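Side-chain contacts in post-proline cleaving enzyme (Rickettsia typhi, PDB 4HVT), which probably cleaves short peptides on the carboxyl side of proline as a serine-type oligopeptidase of the prolyl oligopeptidase family: residues Y424-V427 and K428-L432; S356-K359 and D360-F363; V77-G81 and Y82-F86. All coordinates share one frame; numbering follows the deposited sequence. Where two conformers were deposited one is given.

In the fold
All three contacts are tight turns or hairpins within the N-terminal beta-propeller domain, on one side of the chain's centre. Contact 1 adjoins both of the others. Its centre lies about 12 Å from that of contact 2, and the two share a probable hydrogen bond from His430 NE2 to Asp360 OD2 (2.9 Å) and an edge-to-face pairing of Trp426 with Phe363. Toward contact 3, whose centre is about 16 Å away, the link is apolar: Leu425 CD1 meets Ile78 CD1 at 3.4 Å. Contacts 2 and 3 do not touch, their nearest atoms being about 9 Å apart. The likely catalytic triad, Ser566, Asp649 and His682, belongs to the separate alpha/beta-hydrolase part.

Contact 1 (Y424-V427 and K428-L432); sequences YLWV and KTHEL
Trp426 and Leu432 form an antiparallel non-hydrogen-bonded pair, CA atoms 4.7 Å apart, where strands 422-426 and 432-436 of one propeller sheet are joined by a type I beta turn from Val427 to His430. The turn is closed by His430 N giving a hydrogen bond to Val427 O (2.8 Å), with the donor well above the carbonyl plane; His430 takes the positive-phi position of a G1 bulge, and a straighter bond, Val427 N to Glu431 O, also converges on Val427. The indole of Trp426 carries the packing. With its CG anti to the backbone N (chi1 178°), the ring lies against the backbone of His430 and Glu431, and His430 CA sits over the six-membered ring, 3.9 Å from its centroid, in a CH-pi contact. Glu431 N lies over the same face, while Leu432 CD2 comes in at the indole edge and also reaches Tyr424 CB at 3.8 Å. The His430 ring is inclined to the indole, planes at 46°, and its NE2 is held by Asp360 of contact 2. Beside the turn, Val427 CG2 packs against Glu431 CG. That glutamate is steadied by Thr429, whose OG1 donates to the anti lone pair of Glu431 OE2 across 2.6 Å.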
ATOM      1  N   TYR A 424       5.600  14.679  15.847  1.00 10.94           N
ATOM      2  CA  TYR A 424       6.337  14.781  17.061  1.00 11.34           C
ATOM      3  C   TYR A 424       7.759  14.287  16.894  1.00 11.47           C
ATOM      4  O   TYR A 424       7.977  13.352  16.128  1.00 10.92           O
ATOM      5  CB  TYR A 424       5.679  13.979  18.167  1.00 11.43           C
ATOM      6  CG  TYR A 424       4.240  14.217  18.419  1.00 11.60           C
ATOM      7  CD1 TYR A 424       3.262  13.660  17.604  1.00 11.54           C
ATOM      8  CD2 TYR A 424       3.817  14.978  19.522  1.00 12.24           C
ATOM      9  CE1 TYR A 424       1.922  13.859  17.884  1.00 11.92           C
ATOM     10  CE2 TYR A 424       2.507  15.167  19.774  1.00 12.54           C
ATOM     11  CZ  TYR A 424       1.556  14.643  18.944  1.00 12.29           C
ATOM     12  OH  TYR A 424       0.190  14.853  19.219  1.00 13.21           O
ATOM     13  N   LEU A 425       8.709  14.941  17.574  1.00 12.18           N
ATOM     14  CA  LEU A 425      10.062  14.505  17.631  1.00 12.65           C
ATOM     15  C   LEU A 425      10.218  13.641  18.865  1.00 12.87           C
ATOM     16  O   LEU A 425       9.920  14.052  19.985  1.00 13.17           O
ATOM     17  CB  LEU A 425      11.011  15.669  17.733  1.00 13.45           C
ATOM     18  CG  LEU A 425      12.515  15.387  17.797  1.00 13.79           C
ATOM     19  CD1 LEU A 425      13.011  14.773  16.477  1.00 13.47           C
ATOM     20  CD2 LEU A 425      13.251  16.686  18.100  1.00 14.60           C
ATOM     21  N   TRP A 426      10.714  12.431  18.671  1.00 12.35           N
ATOM     22  CA  TRP A 426      11.143  11.615  19.798  1.00 12.85           C
ATOM     23  C   TRP A 426      12.561  12.009  20.132  1.00 13.76           C
ATOM     24  O   TRP A 426      13.465  11.815  19.342  1.00 13.18           O
ATOM     25  CB  TRP A 426      11.069  10.126  19.408  1.00 12.42           C
ATOM     26  CG  TRP A 426      11.537   9.144  20.466  1.00 12.48           C
ATOM     27  CD1 TRP A 426      12.763   8.498  20.479  1.00 12.88           C
ATOM     28  CD2 TRP A 426      10.812   8.647  21.601  1.00 12.66           C
ATOM     29  NE1 TRP A 426      12.828   7.631  21.556  1.00 12.95           N
ATOM     30  CE2 TRP A 426      11.670   7.717  22.274  1.00 13.21           C
ATOM     31  CE3 TRP A 426       9.549   8.913  22.146  1.00 13.12           C
ATOM     32  CZ2 TRP A 426      11.260   7.004  23.411  1.00 13.40           C
ATOM     33  CZ3 TRP A 426       9.150   8.232  23.275  1.00 13.68           C
ATOM     34  CH2 TRP A 426      10.016   7.275  23.908  1.00 13.78           C
ATOM     35  N   VAL A 427      12.742  12.529  21.332  1.00 15.23           N
ATOM     36  CA  VAL A 427      14.018  13.077  21.763  1.00 17.89           C
ATOM     37  C   VAL A 427      14.780  12.057  22.582  1.00 19.45           C
ATOM     38  O   VAL A 427      14.263  10.996  22.982  1.00 18.57           O
ATOM     39  CB  VAL A 427      13.872  14.426  22.498  1.00 19.04           C
ATOM     40  CG1 VAL A 427      13.286  15.435  21.525  1.00 19.66           C
ATOM     41  CG2 VAL A 427      13.004  14.284  23.710  1.00 19.65           C
ATOM     42  N   LYS A 428      16.035  12.370  22.802  1.00 22.61           N
ATOM     43  CA  LYS A 428      16.962  11.383  23.363  1.00 25.28           C
ATOM     44  C   LYS A 428      16.671  11.049  24.810  1.00 25.12           C
ATOM     45  O   LYS A 428      17.117  10.001  25.277  1.00 27.03           O
ATOM     46  CB  LYS A 428      18.420  11.826  23.256  1.00 29.03           C
ATOM     47  CG  LYS A 428      18.735  12.749  22.090  1.00 32.52           C
ATOM     48  CD  LYS A 428      20.112  13.378  22.267  1.00 35.40           C
ATOM     49  CE  LYS A 428      20.165  14.360  23.423  1.00 38.14           C
ATOM     50  NZ  LYS A 428      21.565  14.581  23.867  1.00 40.23           N
ATOM     51  N   THR A 429      15.936  11.918  25.503  1.00 25.14           N
ATOM     52  CA  THR A 429      15.428  11.670  26.850  1.00 24.79           C
ATOM     53  C   THR A 429      14.097  10.877  26.846  1.00 22.22           C
ATOM     54  O   THR A 429      13.394  10.771  27.852  1.00 20.90           O
ATOM     55  CB  THR A 429      15.226  13.009  27.594  1.00 27.07           C
ATOM     56  OG1 THR A 429      14.305  13.833  26.870  1.00 27.18           O
ATOM     57  CG2 THR A 429      16.566  13.743  27.732  1.00 28.87           C
ATOM     58  N   HIS A 430      13.754  10.303  25.693  1.00 20.02           N
ATOM     59  CA  HIS A 430      12.672   9.349  25.601  1.00 19.19           C
ATOM     60  C   HIS A 430      11.281   9.863  25.853  1.00 19.08           C
ATOM     61  O   HIS A 430      10.530   9.314  26.641  1.00 18.44           O
ATOM     62  CB  HIS A 430      12.978   8.108  26.429  1.00 19.50           C
ATOM     63  CG  HIS A 430      14.307   7.517  26.106  1.00 19.27           C
ATOM     64  ND1 HIS A 430      15.304   7.364  27.045  1.00 21.27           N
ATOM     65  CD2 HIS A 430      14.828   7.079  24.931  1.00 19.21           C
ATOM     66  CE1 HIS A 430      16.366   6.834  26.468  1.00 21.11           C
ATOM     67  NE2 HIS A 430      16.097   6.647  25.190  1.00 19.12           N
ATOM     68  N   GLU A 431      10.927  10.885  25.091  1.00 19.02           N
ATOM     69  CA  GLU A 431       9.605  11.519  25.178  1.00 19.97           C
ATOM     70  C   GLU A 431       9.304  12.186  23.841  1.00 18.24           C
ATOM     71  O   GLU A 431      10.213  12.403  23.035  1.00 17.52           O
ATOM     72  CB  GLU A 431       9.574  12.543  26.323  1.00 22.39           C
ATOM     73  CG  GLU A 431      10.688  13.548  26.273  1.00 24.74           C
ATOM     74  CD  GLU A 431      10.887  14.323  27.590  1.00 28.06           C
ATOM     75  OE1 GLU A 431       9.903  14.569  28.296  1.00 31.34           O
ATOM     76  OE2 GLU A 431      12.033  14.658  27.895  1.00 32.28           O
ATOM     77  N   LEU A 432       8.021  12.396  23.595  1.00 17.34           N
ATOM     78  CA  LEU A 432       7.545  13.067  22.431  1.00 16.87           C
ATOM     79  C   LEU A 432       7.445  14.549  22.682  1.00 16.24           C
ATOM     80  O   LEU A 432       6.950  14.971  23.740  1.00 16.28           O
ATOM     81  CB  LEU A 432       6.155  12.561  22.021  1.00 17.51           C
ATOM     82  CG  LEU A 432       6.017  11.144  21.423  1.00 17.65           C
ATOM     83  CD1 LEU A 432       4.574  10.858  21.173  1.00 18.25           C
ATOM     84  CD2 LEU A 432       6.849  11.005  20.174  1.00 17.25           C
TER

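Contact 2 (S356-K359 and D360-F363); sequences STTK and DRVF
Thr358 meets both Arg361 and Phe363 across the end of the hairpin formed by strands 350-357 and 362-368, part of one propeller sheet. From its CB, which lies beside Arg361 O, the side chain divides. In the methyl branch, Thr358 CG2 touches Phe363 CE1 at 3.8 Å, reaching the ring obliquely. The hydroxyl branch, OG1, is placed between the backbone N and the carbonyl carbon (chi1 73°), which brings it to the backbone N-H groups of Asp360 and Arg361. There Thr358 OG1 accepts weak hydrogen bonds from Arg361 N (3.1 Å) and, at longer range, Asp360 N, and approaches Arg361 CB. Thr358 OG1 also donates to a water oxygen at 2.7 Å, and that water donates in turn to Asp360 OD1. In the backbone, Thr358 N bonds almost straight to Arg361 O (2.8 Å), and the hydrogen-bonded pair Ser356 and Phe363 continues the register. A bend at chi2 (-74°) folds Arg361 back, and its NH1 donates to Asp360 O, which lies near the guanidinium plane. The buried threonine hydroxyl thus takes two weak backbone N-H bonds and gives its own proton to one water; that water at OD1 and His430 at OD2 would probably hold the Asp360 carboxylate against rotation.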
ATOM      1  N   SER A 356       9.311  -0.634  15.096  1.00  9.17           N
ATOM      2  CA  SER A 356      10.233   0.354  14.536  1.00  9.48           C
ATOM      3  C   SER A 356      11.300   0.549  15.608  1.00  9.57           C
ATOM      4  O   SER A 356      10.998   0.461  16.809  1.00  9.74           O
ATOM      5  CB  SER A 356       9.526   1.651  14.198  1.00  9.93           C
ATOM      6  OG  SER A 356      10.249   2.439  13.267  1.00 11.09           O
ATOM      7  N   THR A 357      12.516   0.813  15.185  1.00  9.64           N
ATOM      8  CA  THR A 357      13.624   0.771  16.117  1.00 10.67           C
ATOM      9  C   THR A 357      14.378   2.102  16.102  1.00 10.49           C
ATOM     10  O   THR A 357      14.515   2.715  15.020  1.00 10.15           O
ATOM     11  CB  THR A 357      14.593  -0.377  15.675  1.00 11.61           C
ATOM     12  OG1 THR A 357      13.851  -1.622  15.647  1.00 12.59           O
ATOM     13  CG2 THR A 357      15.678  -0.542  16.640  1.00 12.63           C
ATOM     14  N   THR A 358      14.839   2.522  17.289  1.00 10.70           N
ATOM     15  CA  THR A 358      15.805   3.613  17.460  1.00 10.86           C
ATOM     16  C   THR A 358      17.088   3.027  18.033  1.00 11.38           C
ATOM     17  O   THR A 358      17.181   1.815  18.308  1.00 10.99           O
ATOM     18  CB  THR A 358      15.301   4.759  18.312  1.00 11.35           C
ATOM     19  OG1 THR A 358      15.266   4.357  19.709  1.00 11.88           O
ATOM     20  CG2 THR A 358      13.951   5.242  17.842  1.00 10.90           C
ATOM     21  N   LYS A 359      18.071   3.886  18.215  1.00 11.93           N
ATOM     22  CA  LYS A 359      19.364   3.448  18.784  0.50 12.36           C
ATOM     23  C   LYS A 359      19.193   2.624  20.052  1.00 12.50           C
ATOM     24  O   LYS A 359      19.929   1.660  20.289  1.00 12.62           O
ATOM     25  CB  LYS A 359      20.235   4.673  19.099  0.50 13.23           C
ATOM     26  CG  LYS A 359      21.679   4.356  19.499  0.50 14.26           C
ATOM     27  CD  LYS A 359      22.428   5.597  19.938  0.50 15.33           C
ATOM     28  CE  LYS A 359      22.988   6.422  18.804  0.50 15.89           C
ATOM     29  NZ  LYS A 359      23.792   7.591  19.272  0.50 16.85           N
ATOM     30  N   ASP A 360      18.274   3.052  20.926  1.00 12.52           N
ATOM     31  CA  ASP A 360      18.164   2.433  22.229  1.00 12.83           C
ATOM     32  C   ASP A 360      16.725   2.036  22.622  1.00 12.43           C
ATOM     33  O   ASP A 360      16.498   1.617  23.736  1.00 12.59           O
ATOM     34  CB  ASP A 360      18.791   3.337  23.278  1.00 13.93           C
ATOM     35  CG  ASP A 360      18.080   4.636  23.416  1.00 14.60           C
ATOM     36  OD1 ASP A 360      17.069   4.874  22.741  1.00 13.70           O
ATOM     37  OD2 ASP A 360      18.571   5.457  24.222  1.00 15.81           O
ATOM     38  N   ARG A 361      15.773   2.077  21.685  1.00 11.91           N
ATOM     39  CA  ARG A 361      14.414   1.637  21.988  1.00 11.75           C
ATOM     40  C   ARG A 361      13.797   0.872  20.812  1.00 11.42           C
ATOM     41  O   ARG A 361      14.069   1.187  19.646  1.00 11.82           O
ATOM     42  CB  ARG A 361      13.508   2.868  22.285  1.00 12.16           C
ATOM     43  CG  ARG A 361      13.891   3.545  23.588  1.00 13.39           C
ATOM     44  CD  ARG A 361      13.448   2.744  24.796  1.00 14.09           C
ATOM     45  NE  ARG A 361      13.649   3.458  26.036  1.00 15.79           N
ATOM     46  CZ  ARG A 361      14.801   3.451  26.722  1.00 16.30           C
ATOM     47  NH1 ARG A 361      15.895   2.819  26.246  1.00 16.35           N
ATOM     48  NH2 ARG A 361      14.916   4.118  27.888  1.00 18.11           N
ATOM     49  N   VAL A 362      12.906  -0.051  21.147  1.00 10.85           N
ATOM     50  CA  VAL A 362      12.043  -0.705  20.180  1.00 10.36           C
ATOM     51  C   VAL A 362      10.619  -0.198  20.454  1.00 10.00           C
ATOM     52  O   VAL A 362      10.193  -0.163  21.605  1.00 10.19           O
ATOM     53  CB  VAL A 362      12.058  -2.192  20.416  1.00 10.73           C
ATOM     54  CG1 VAL A 362      11.142  -2.878  19.425  1.00 10.65           C
ATOM     55  CG2 VAL A 362      13.521  -2.699  20.364  1.00 11.25           C
ATOM     56  N   PHE A 363       9.922   0.229  19.408  1.00  9.31           N
ATOM     57  CA  PHE A 363       8.538   0.637  19.466  1.00  9.09           C
ATOM     58  C   PHE A 363       7.667  -0.470  18.884  1.00  8.71           C
ATOM     59  O   PHE A 363       7.934  -0.964  17.768  1.00  8.53           O
ATOM     60  CB  PHE A 363       8.331   1.871  18.561  1.00  9.11           C
ATOM     61  CG  PHE A 363       8.868   3.149  19.145  1.00  9.48           C
ATOM     62  CD1 PHE A 363      10.238   3.375  19.323  1.00  9.72           C
ATOM     63  CD2 PHE A 363       8.004   4.172  19.426  1.00  9.68           C
ATOM     64  CE1 PHE A 363      10.706   4.583  19.804  1.00 10.13           C
ATOM     65  CE2 PHE A 363       8.476   5.356  19.948  1.00 10.07           C
ATOM     66  CZ  PHE A 363       9.781   5.586  20.110  1.00 10.25           C
TER
HETATM   67  O   HOH W   1      15.387   6.477  21.404  1.00 16.92           O

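Contact 3 (V77-G81 and Y82-F86); sequences VIRKG and YVYNF. With EDO (1,2-ethanediol), chain C.
Arg79 spreads its guanidinium flat over the ring of Tyr84, a stacked cation-pi pair in which CZ stands 4.0 Å from the ring centroid and the two planes differ by 28°. The residues face each other across a tight beta hairpin, strands 77-79 and 82-87, which are the first two strands of a four-stranded antiparallel propeller sheet. Arg79 NH2 is the atom poised over the middle of the ring, 3.4 Å from Tyr84 CG. It gets there because the arginine chain starts beside its own backbone N and then bends at chi3 (-63°), folding back across the tyrosine. Arg79 NH1 donates to Tyr404 OH, and Arg99 NH1 donates to Tyr84 OH, so each partner is also gripped from outside the hairpin.

A type I' turn from Arg79 to Tyr82 reverses the chain, with Lys80 and Gly81 both at positive phi. Arg79 and Tyr82 exchange two backbone hydrogen bonds, as do Val77 and Tyr84, where Tyr84 N to Val77 O measures 2.8 Å. On the face shared by Arg79, Tyr82 and Tyr84, Val77 CG1 packs against Tyr84 CB. Ile78 and Val83 point to the other face, meeting through Ile78 CG1 and Val83 CG2 at 3.9 Å, and both rest on Val102. Farther along the second strand, a 1,2-ethanediol, probably from the crystallisation liquor, takes a hydrogen bond from Asn85 ND2 and gives one to Phe86 O. Near the turn a water lies at the edge of the Tyr84 ring, donating to Arg79 O at 2.9 Å and hydrogen-bonded to Tyr84 OH at 2.5 Å.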
ATOM      1  N   VAL A  77      11.821  12.025   7.451  1.00 14.84           N
ATOM      2  CA  VAL A  77      12.644  11.054   8.185  1.00 14.44           C
ATOM      3  C   VAL A  77      13.979  11.751   8.534  1.00 14.53           C
ATOM      4  O   VAL A  77      14.568  12.476   7.710  1.00 14.26           O
ATOM      5  CB  VAL A  77      12.860   9.760   7.365  1.00 14.95           C
ATOM      6  CG1 VAL A  77      13.612  10.020   6.125  1.00 15.12           C
ATOM      7  CG2 VAL A  77      13.620   8.751   8.166  1.00 15.57           C
ATOM      8  N   ILE A  78      14.461  11.545   9.766  1.00 14.60           N
ATOM      9  CA  ILE A  78      15.708  12.086  10.238  1.00 15.36           C
ATOM     10  C   ILE A  78      16.880  11.134   9.957  1.00 16.16           C
ATOM     11  O   ILE A  78      16.852   9.956  10.353  1.00 15.23           O
ATOM     12  CB  ILE A  78      15.674  12.304  11.750  1.00 15.06           C
ATOM     13  CG1 ILE A  78      14.619  13.420  12.071  1.00 15.59           C
ATOM     14  CG2 ILE A  78      17.068  12.647  12.288  1.00 15.87           C
ATOM     15  CD1 ILE A  78      14.278  13.642  13.541  1.00 16.06           C
ATOM     16  N   ARG A  79      17.889  11.679   9.298  1.00 17.15           N
ATOM     17  CA  ARG A  79      19.211  11.077   9.191  1.00 18.50           C
ATOM     18  C   ARG A  79      20.313  12.113   9.384  1.00 18.43           C
ATOM     19  O   ARG A  79      20.336  13.163   8.727  1.00 18.16           O
ATOM     20  CB  ARG A  79      19.401  10.372   7.826  1.00 20.96           C
ATOM     21  CG  ARG A  79      18.551   9.141   7.576  1.00 21.82           C
ATOM     22  CD  ARG A  79      19.083   8.327   6.404  1.00 24.41           C
ATOM     23  NE  ARG A  79      19.024   9.102   5.172  1.00 23.71           N
ATOM     24  CZ  ARG A  79      17.891   9.319   4.493  1.00 24.11           C
ATOM     25  NH1 ARG A  79      16.730   8.849   4.913  1.00 23.97           N
ATOM     26  NH2 ARG A  79      17.915  10.033   3.390  1.00 24.50           N
ATOM     27  N   LYS A  80      21.204  11.827  10.331  1.00 17.97           N
ATOM     28  CA  LYS A  80      22.424  12.593  10.592  1.00 19.22           C
ATOM     29  C   LYS A  80      22.183  14.103  10.619  1.00 18.90           C
ATOM     30  O   LYS A  80      22.835  14.873   9.931  1.00 19.61           O
ATOM     31  CB  LYS A  80      23.540  12.200   9.628  1.00 20.45           C
ATOM     32  CG  LYS A  80      23.894  10.709   9.718  1.00 21.76           C
ATOM     33  CD  LYS A  80      25.085  10.358   8.856  1.00 22.90           C
ATOM     34  CE  LYS A  80      25.408   8.856   8.900  1.00 23.15           C
ATOM     35  NZ  LYS A  80      24.244   8.013   8.533  1.00 22.39           N
ATOM     36  N   GLY A  81      21.180  14.484  11.407  1.00 18.78           N
ATOM     37  CA  GLY A  81      20.907  15.909  11.720  1.00 18.71           C
ATOM     38  C   GLY A  81      20.020  16.632  10.724  1.00 18.03           C
ATOM     39  O   GLY A  81      19.809  17.851  10.833  1.00 18.37           O
ATOM     40  N   TYR A  82      19.541  15.907   9.716  1.00 16.84           N
ATOM     41  CA  TYR A  82      18.657  16.470   8.686  1.00 16.14           C
ATOM     42  C   TYR A  82      17.367  15.692   8.619  1.00 15.12           C
ATOM     43  O   TYR A  82      17.347  14.481   8.832  1.00 15.40           O
ATOM     44  CB  TYR A  82      19.331  16.382   7.292  1.00 16.39           C
ATOM     45  CG  TYR A  82      20.422  17.344   7.064  1.00 17.00           C
ATOM     46  CD1 TYR A  82      21.695  17.064   7.497  1.00 17.57           C
ATOM     47  CD2 TYR A  82      20.206  18.543   6.402  1.00 17.95           C
ATOM     48  CE1 TYR A  82      22.727  17.951   7.309  1.00 18.49           C
ATOM     49  CE2 TYR A  82      21.247  19.439   6.191  1.00 18.96           C
ATOM     50  CZ  TYR A  82      22.500  19.128   6.652  1.00 19.28           C
ATOM     51  OH  TYR A  82      23.545  20.012   6.466  1.00 20.92           O
ATOM     52  N   VAL A  83      16.293  16.370   8.223  1.00 14.33           N
ATOM     53  CA  VAL A  83      15.057  15.756   7.854  1.00 13.29           C
ATOM     54  C   VAL A  83      14.956  15.772   6.360  1.00 13.25           C
ATOM     55  O   VAL A  83      15.159  16.810   5.713  1.00 13.33           O
ATOM     56  CB  VAL A  83      13.821  16.539   8.390  1.00 13.25           C
ATOM     57  CG1 VAL A  83      12.546  15.886   7.926  1.00 13.09           C
ATOM     58  CG2 VAL A  83      13.928  16.613   9.913  1.00 13.60           C
ATOM     59  N   TYR A  84      14.695  14.586   5.834  1.00 12.65           N
ATOM     60  CA  TYR A  84      14.480  14.326   4.392  1.00 13.04           C
ATOM     61  C   TYR A  84      12.990  14.272   4.081  1.00 12.91           C
ATOM     62  O   TYR A  84      12.211  13.712   4.828  1.00 13.68           O
ATOM     63  CB  TYR A  84      15.200  13.040   3.970  1.00 12.89           C
ATOM     64  CG  TYR A  84      16.687  13.148   4.033  1.00 13.67           C
ATOM     65  CD1 TYR A  84      17.353  13.136   5.243  1.00 13.93           C
ATOM     66  CD2 TYR A  84      17.460  13.322   2.849  1.00 14.59           C
ATOM     67  CE1 TYR A  84      18.731  13.293   5.301  1.00 14.78           C
ATOM     68  CE2 TYR A  84      18.838  13.499   2.911  1.00 15.25           C
ATOM     69  CZ  TYR A  84      19.473  13.486   4.138  1.00 15.90           C
ATOM     70  OH  TYR A  84      20.852  13.668   4.222  1.00 17.74           O
ATOM     71  N   ASN A  85      12.595  14.842   2.937  1.00 12.93           N
ATOM     72  CA  ASN A  85      11.199  15.001   2.568  1.00 12.54           C
ATOM     73  C   ASN A  85      11.089  14.853   1.061  1.00 12.62           C
ATOM     74  O   ASN A  85      12.016  15.224   0.326  1.00 12.65           O
ATOM     75  CB  ASN A  85      10.698  16.386   3.049  1.00 12.78           C
ATOM     76  CG  ASN A  85       9.390  16.823   2.435  1.00 12.97           C
ATOM     77  OD1 ASN A  85       9.354  17.706   1.599  1.00 13.48           O
ATOM     78  ND2 ASN A  85       8.305  16.214   2.866  1.00 12.79           N
ATOM     79  N   PHE A  86       9.948  14.329   0.618  1.00 12.53           N
ATOM     80  CA  PHE A  86       9.630  14.308  -0.781  1.00 13.01           C
ATOM     81  C   PHE A  86       8.400  15.167  -1.004  1.00 13.14           C
ATOM     82  O   PHE A  86       7.349  14.903  -0.407  1.00 13.15           O
ATOM     83  CB  PHE A  86       9.373  12.894  -1.323  1.00 13.01           C
ATOM     84  CG  PHE A  86       9.357  12.868  -2.815  1.00 13.72           C
ATOM     85  CD1 PHE A  86      10.540  13.006  -3.520  1.00 13.99           C
ATOM     86  CD2 PHE A  86       8.174  12.790  -3.489  1.00 14.23           C
ATOM     87  CE1 PHE A  86      10.542  13.074  -4.894  1.00 15.05           C
ATOM     88  CE2 PHE A  86       8.160  12.830  -4.879  1.00 14.65           C
ATOM     89  CZ  PHE A  86       9.341  12.972  -5.576  1.00 14.63           C
TER
HETATM   90  C1  EDO C 802       3.591  16.929   0.036  1.00 24.49           C
HETATM   91  O1  EDO C 802       4.036  16.373  -1.226  1.00 22.63           O
HETATM   92  C2  EDO C 802       4.289  16.168   1.171  1.00 23.84           C
HETATM   93  O2  EDO C 802       5.700  16.456   1.269  1.00 20.92           O
HETATM   94  O   HOH W   2      22.128  13.307   6.394  1.00 24.99           O